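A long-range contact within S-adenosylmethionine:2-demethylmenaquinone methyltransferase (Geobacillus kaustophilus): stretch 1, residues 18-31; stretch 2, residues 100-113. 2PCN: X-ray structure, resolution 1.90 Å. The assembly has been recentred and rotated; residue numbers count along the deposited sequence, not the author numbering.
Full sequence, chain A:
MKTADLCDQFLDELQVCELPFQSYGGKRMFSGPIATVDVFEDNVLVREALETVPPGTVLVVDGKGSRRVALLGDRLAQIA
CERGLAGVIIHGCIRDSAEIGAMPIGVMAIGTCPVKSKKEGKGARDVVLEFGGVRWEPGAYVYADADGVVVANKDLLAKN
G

Stretch 1, residues 18-31: ELPFQSYGGKRMFS
Stretch 2 (100-113) IGAMPIGVMAIGTC

Residues 18-31 and 100-113 pair as a short antiparallel ladder that continues into a glycine-rich loop contact, burying 960 Å² in all. Gln-22 and Ala-109 form the hydrogen-bonded pair (CA-CA 5.6 Å; Gln-22 N to Ala-109 O 2.8 Å, Ala-109 N to Gln-22 O 3.1 Å); Ser-23 and Met-108 are the next, non-hydrogen-bonded pair (CA-CA 4.6 Å). Tyr-24 N then donates to Val-107 O at 2.7 Å.

Beyond the ladder, Lys-27 N reaches Ile-105 O (3.3 Å), and Gly-26 N makes a weak bond to Met-103 O (2.7 Å), the carbonyl of the last residue of the type I turn 100-103. Gly-25 (phi/psi -83/169) and Gly-26 (-67/-21) suit this packing: an ideal CB would lie 2.0 Å from Ile-105 O on Gly-25 and 2.2 Å from Met-103 O on Gly-26. Water 1 bridges the gap, accepting from Val-107 N (3.0 Å), donating to Lys-27 O (2.6 Å) and bonding Ser-23 OG (2.7 Å; Ser-23 chi1 t).

Met-108 (chi1 m, chi2 t, chi3 143°) shares the Ser-23 face and extends between two phenylalanines. Its CB meets Phe-21 CB at 3.7 Å, its CG meets the edge of Phe-30 at CZ (3.9 Å), and its SD lies obliquely 5.1 and 5.2 Å from the Phe-21 and Phe-30 ring centroids. Buried Phe-30 (p, chi2 99°) lays one ring face on Gly-106, whose CA is 3.7 Å from the centroid; a CB there would strike Phe-30 CD2.

On the Gln-22 face, the small Ala-109 sets its CB 3.8 Å from Tyr-24 CE2, at the ring edge. Tyr-24 (m, chi2 -74°) starts sideways, but its OH comes 3.2 Å from Gly-111 CA and 3.7 Å from Thr-112 CG2. Ile-110 (p, t), at the corner, places CG2 3.8 Å from Leu-19 CD2 (Leu-19 t, p) and 4.3 Å from Phe-21 CD1 (Phe-21 m, chi2 -79°).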

# COMPACT_ATOMS: atom_id res chain seq x y z
N GLU A 18 14.17 9.41 -0.33
CA GLU A 18 12.98 9.90 -1.01
C GLU A 18 12.11 8.77 -1.55
O GLU A 18 10.96 8.99 -1.91
CB GLU A 18 13.40 10.82 -2.16
CG GLU A 18 14.17 12.04 -1.71
CD GLU A 18 14.88 12.73 -2.85
OE1 GLU A 18 14.25 12.95 -3.90
OE2 GLU A 18 16.08 13.06 -2.69
N LEU A 19 12.68 7.58 -1.59
CA LEU A 19 11.96 6.41 -2.08
C LEU A 19 11.18 5.76 -0.94
O LEU A 19 11.76 5.36 0.07
CB LEU A 19 12.94 5.40 -2.67
CG LEU A 19 12.39 4.06 -3.16
CD1 LEU A 19 11.44 4.28 -4.33
CD2 LEU A 19 13.55 3.17 -3.58
N PRO A 20 9.85 5.68 -1.07
CA PRO A 20 9.03 5.06 -0.03
C PRO A 20 9.13 3.55 -0.15
O PRO A 20 9.01 3.00 -1.24
CB PRO A 20 7.63 5.57 -0.35
CG PRO A 20 7.64 5.64 -1.84
CD PRO A 20 8.99 6.26 -2.12
N PHE A 21 9.37 2.88 0.97
CA PHE A 21 9.50 1.42 0.97
C PHE A 21 8.29 0.75 1.59
O PHE A 21 7.56 1.35 2.38
CB PHE A 21 10.72 0.99 1.78
CG PHE A 21 12.03 1.31 1.12
CD1 PHE A 21 12.53 0.50 0.10
CD2 PHE A 21 12.79 2.39 1.56
CE1 PHE A 21 13.77 0.77 -0.47
CE2 PHE A 21 14.03 2.66 0.99
CZ PHE A 21 14.52 1.85 -0.03
N GLN A 22 8.08 -0.51 1.23
CA GLN A 22 7.02 -1.30 1.82
C GLN A 22 7.79 -2.07 2.89
O GLN A 22 8.92 -2.48 2.64
CB GLN A 22 6.43 -2.29 0.81
CG GLN A 22 5.83 -1.65 -0.43
CD GLN A 22 4.79 -0.61 -0.09
OE1 GLN A 22 3.85 -0.87 0.66
NE2 GLN A 22 4.95 0.58 -0.65
N SER A 23 7.20 -2.24 4.07
CA SER A 23 7.87 -2.96 5.15
C SER A 23 7.34 -4.39 5.18
O SER A 23 6.14 -4.61 5.32
CB SER A 23 7.59 -2.28 6.49
OG SER A 23 8.37 -2.85 7.53
N TYR A 24 8.24 -5.36 5.06
CA TYR A 24 7.86 -6.77 5.02
C TYR A 24 8.27 -7.64 6.20
O TYR A 24 7.71 -8.71 6.40
CB TYR A 24 8.43 -7.41 3.75
CG TYR A 24 7.88 -6.84 2.46
CD1 TYR A 24 6.58 -7.15 2.04
CD2 TYR A 24 8.66 -6.00 1.67
CE1 TYR A 24 6.07 -6.62 0.85
CE2 TYR A 24 8.16 -5.47 0.48
CZ TYR A 24 6.87 -5.78 0.08
OH TYR A 24 6.37 -5.25 -1.09
N GLY A 25 9.25 -7.19 6.99
CA GLY A 25 9.70 -7.99 8.11
C GLY A 25 8.88 -7.87 9.38
O GLY A 25 8.02 -7.00 9.49
N GLY A 26 9.15 -8.76 10.33
CA GLY A 26 8.44 -8.74 11.59
C GLY A 26 8.77 -7.50 12.40
O GLY A 26 8.02 -7.10 13.29
N LYS A 27 9.91 -6.89 12.08
CA LYS A 27 10.34 -5.67 12.76
C LYS A 27 10.08 -4.48 11.84
O LYS A 27 10.51 -4.47 10.69
CB LYS A 27 11.84 -5.74 13.09
CG LYS A 27 12.18 -6.72 14.20
CD LYS A 27 11.49 -6.30 15.50
CE LYS A 27 11.59 -7.39 16.55
NZ LYS A 27 10.92 -7.00 17.82
N ARG A 28 9.37 -3.49 12.36
CA ARG A 28 9.04 -2.31 11.58
C ARG A 28 10.09 -1.22 11.79
O ARG A 28 10.24 -0.32 10.97
CB ARG A 28 7.65 -1.81 11.96
CG ARG A 28 6.60 -2.91 11.81
CD ARG A 28 5.21 -2.46 12.23
NE ARG A 28 4.25 -3.56 12.13
CZ ARG A 28 2.95 -3.46 12.42
NH1 ARG A 28 2.45 -2.31 12.83
NH2 ARG A 28 2.17 -4.52 12.30
N MET A 29 10.82 -1.34 12.89
CA MET A 29 11.87 -0.38 13.21
C MET A 29 13.20 -1.10 13.37
O MET A 29 13.29 -2.09 14.09
CB MET A 29 11.52 0.35 14.51
CG MET A 29 12.57 1.33 14.98
SD MET A 29 12.10 2.12 16.53
CE MET A 29 11.06 3.45 15.92
N PHE A 30 14.23 -0.61 12.68
CA PHE A 30 15.55 -1.22 12.77
C PHE A 30 16.62 -0.24 12.31
O PHE A 30 16.33 0.71 11.57
CB PHE A 30 15.60 -2.52 11.94
CG PHE A 30 15.31 -2.33 10.47
CD1 PHE A 30 16.35 -2.24 9.55
CD2 PHE A 30 14.00 -2.25 10.02
CE1 PHE A 30 16.08 -2.08 8.19
CE2 PHE A 30 13.72 -2.08 8.66
CZ PHE A 30 14.77 -2.00 7.74
N SER A 31 17.85 -0.44 12.77
CA SER A 31 18.94 0.45 12.41
C SER A 31 20.29 -0.22 12.68
O SER A 31 20.36 -1.25 13.34
CB SER A 31 18.84 1.74 13.23
OG SER A 31 19.02 1.47 14.61
N ILE A 100 8.50 -14.02 5.58
CA ILE A 100 9.37 -12.98 6.11
C ILE A 100 8.63 -12.10 7.12
O ILE A 100 9.23 -11.59 8.07
CB ILE A 100 9.95 -12.13 4.95
CG1 ILE A 100 11.00 -12.97 4.21
CG2 ILE A 100 10.53 -10.82 5.48
CD1 ILE A 100 11.43 -12.39 2.87
N GLY A 101 7.33 -11.93 6.92
CA GLY A 101 6.55 -11.12 7.85
C GLY A 101 6.53 -11.69 9.26
O GLY A 101 6.21 -10.98 10.22
N ALA A 102 6.87 -12.97 9.39
CA ALA A 102 6.88 -13.64 10.69
C ALA A 102 8.27 -13.68 11.34
O ALA A 102 8.43 -14.23 12.43
CB ALA A 102 6.34 -15.06 10.53
N MET A 103 9.26 -13.10 10.67
CA MET A 103 10.62 -13.10 11.19
C MET A 103 10.99 -11.81 11.91
O MET A 103 10.62 -10.71 11.48
CB MET A 103 11.60 -13.36 10.04
CG MET A 103 11.43 -14.73 9.40
SD MET A 103 12.61 -15.05 8.06
CE MET A 103 11.55 -15.81 6.86
N PRO A 104 11.75 -11.92 13.02
CA PRO A 104 12.19 -10.78 13.84
C PRO A 104 13.32 -9.96 13.23
O PRO A 104 14.35 -9.73 13.88
CB PRO A 104 12.59 -11.45 15.15
CG PRO A 104 13.21 -12.73 14.66
CD PRO A 104 12.21 -13.19 13.61
N ILE A 105 13.13 -9.52 12.00
CA ILE A 105 14.15 -8.73 11.33
C ILE A 105 13.47 -7.69 10.44
O ILE A 105 12.31 -7.85 10.05
CB ILE A 105 15.07 -9.63 10.48
CG1 ILE A 105 16.30 -8.85 10.05
CG2 ILE A 105 14.31 -10.18 9.28
CD1 ILE A 105 17.38 -9.71 9.45
N GLY A 106 14.19 -6.62 10.12
CA GLY A 106 13.61 -5.60 9.27
C GLY A 106 13.87 -5.90 7.80
O GLY A 106 14.96 -6.32 7.43
N VAL A 107 12.85 -5.72 6.98
CA VAL A 107 12.99 -5.94 5.54
C VAL A 107 12.13 -4.92 4.80
O VAL A 107 10.91 -4.93 4.91
CB VAL A 107 12.53 -7.35 5.10
CG1 VAL A 107 12.67 -7.49 3.58
CG2 VAL A 107 13.36 -8.42 5.79
N MET A 108 12.79 -4.03 4.06
CA MET A 108 12.10 -3.02 3.26
C MET A 108 12.47 -3.22 1.80
O MET A 108 13.63 -3.45 1.47
CB MET A 108 12.50 -1.61 3.70
CG MET A 108 12.07 -1.23 5.10
SD MET A 108 12.49 0.49 5.45
CE MET A 108 11.08 1.00 6.44
N ALA A 109 11.47 -3.12 0.93
CA ALA A 109 11.67 -3.30 -0.50
C ALA A 109 10.57 -2.53 -1.23
O ALA A 109 9.64 -2.04 -0.59
CB ALA A 109 11.61 -4.77 -0.86
N ILE A 110 10.67 -2.41 -2.55
CA ILE A 110 9.64 -1.66 -3.27
C ILE A 110 8.50 -2.53 -3.77
O ILE A 110 7.51 -2.01 -4.30
CB ILE A 110 10.24 -0.88 -4.46
CG1 ILE A 110 10.82 -1.84 -5.50
CG2 ILE A 110 11.30 0.09 -3.95
CD1 ILE A 110 11.21 -1.16 -6.80
N GLY A 111 8.62 -3.84 -3.61
CA GLY A 111 7.56 -4.72 -4.06
C GLY A 111 7.92 -6.19 -3.95
O GLY A 111 8.98 -6.54 -3.44
N THR A 112 7.03 -7.05 -4.42
CA THR A 112 7.26 -8.48 -4.40
C THR A 112 7.25 -9.02 -5.82
O THR A 112 6.62 -8.44 -6.71
CB THR A 112 6.16 -9.23 -3.60
OG1 THR A 112 4.88 -9.00 -4.20
CG2 THR A 112 6.14 -8.75 -2.15
N CYS A 113 7.96 -10.12 -6.02
CA CYS A 113 8.05 -10.78 -7.32
C CYS A 113 8.37 -12.24 -7.02
O CYS A 113 9.35 -12.53 -6.33
CB CYS A 113 9.16 -10.17 -8.16
SG CYS A 113 9.38 -11.00 -9.74
O HOH W 1 10.31 -4.61 8.15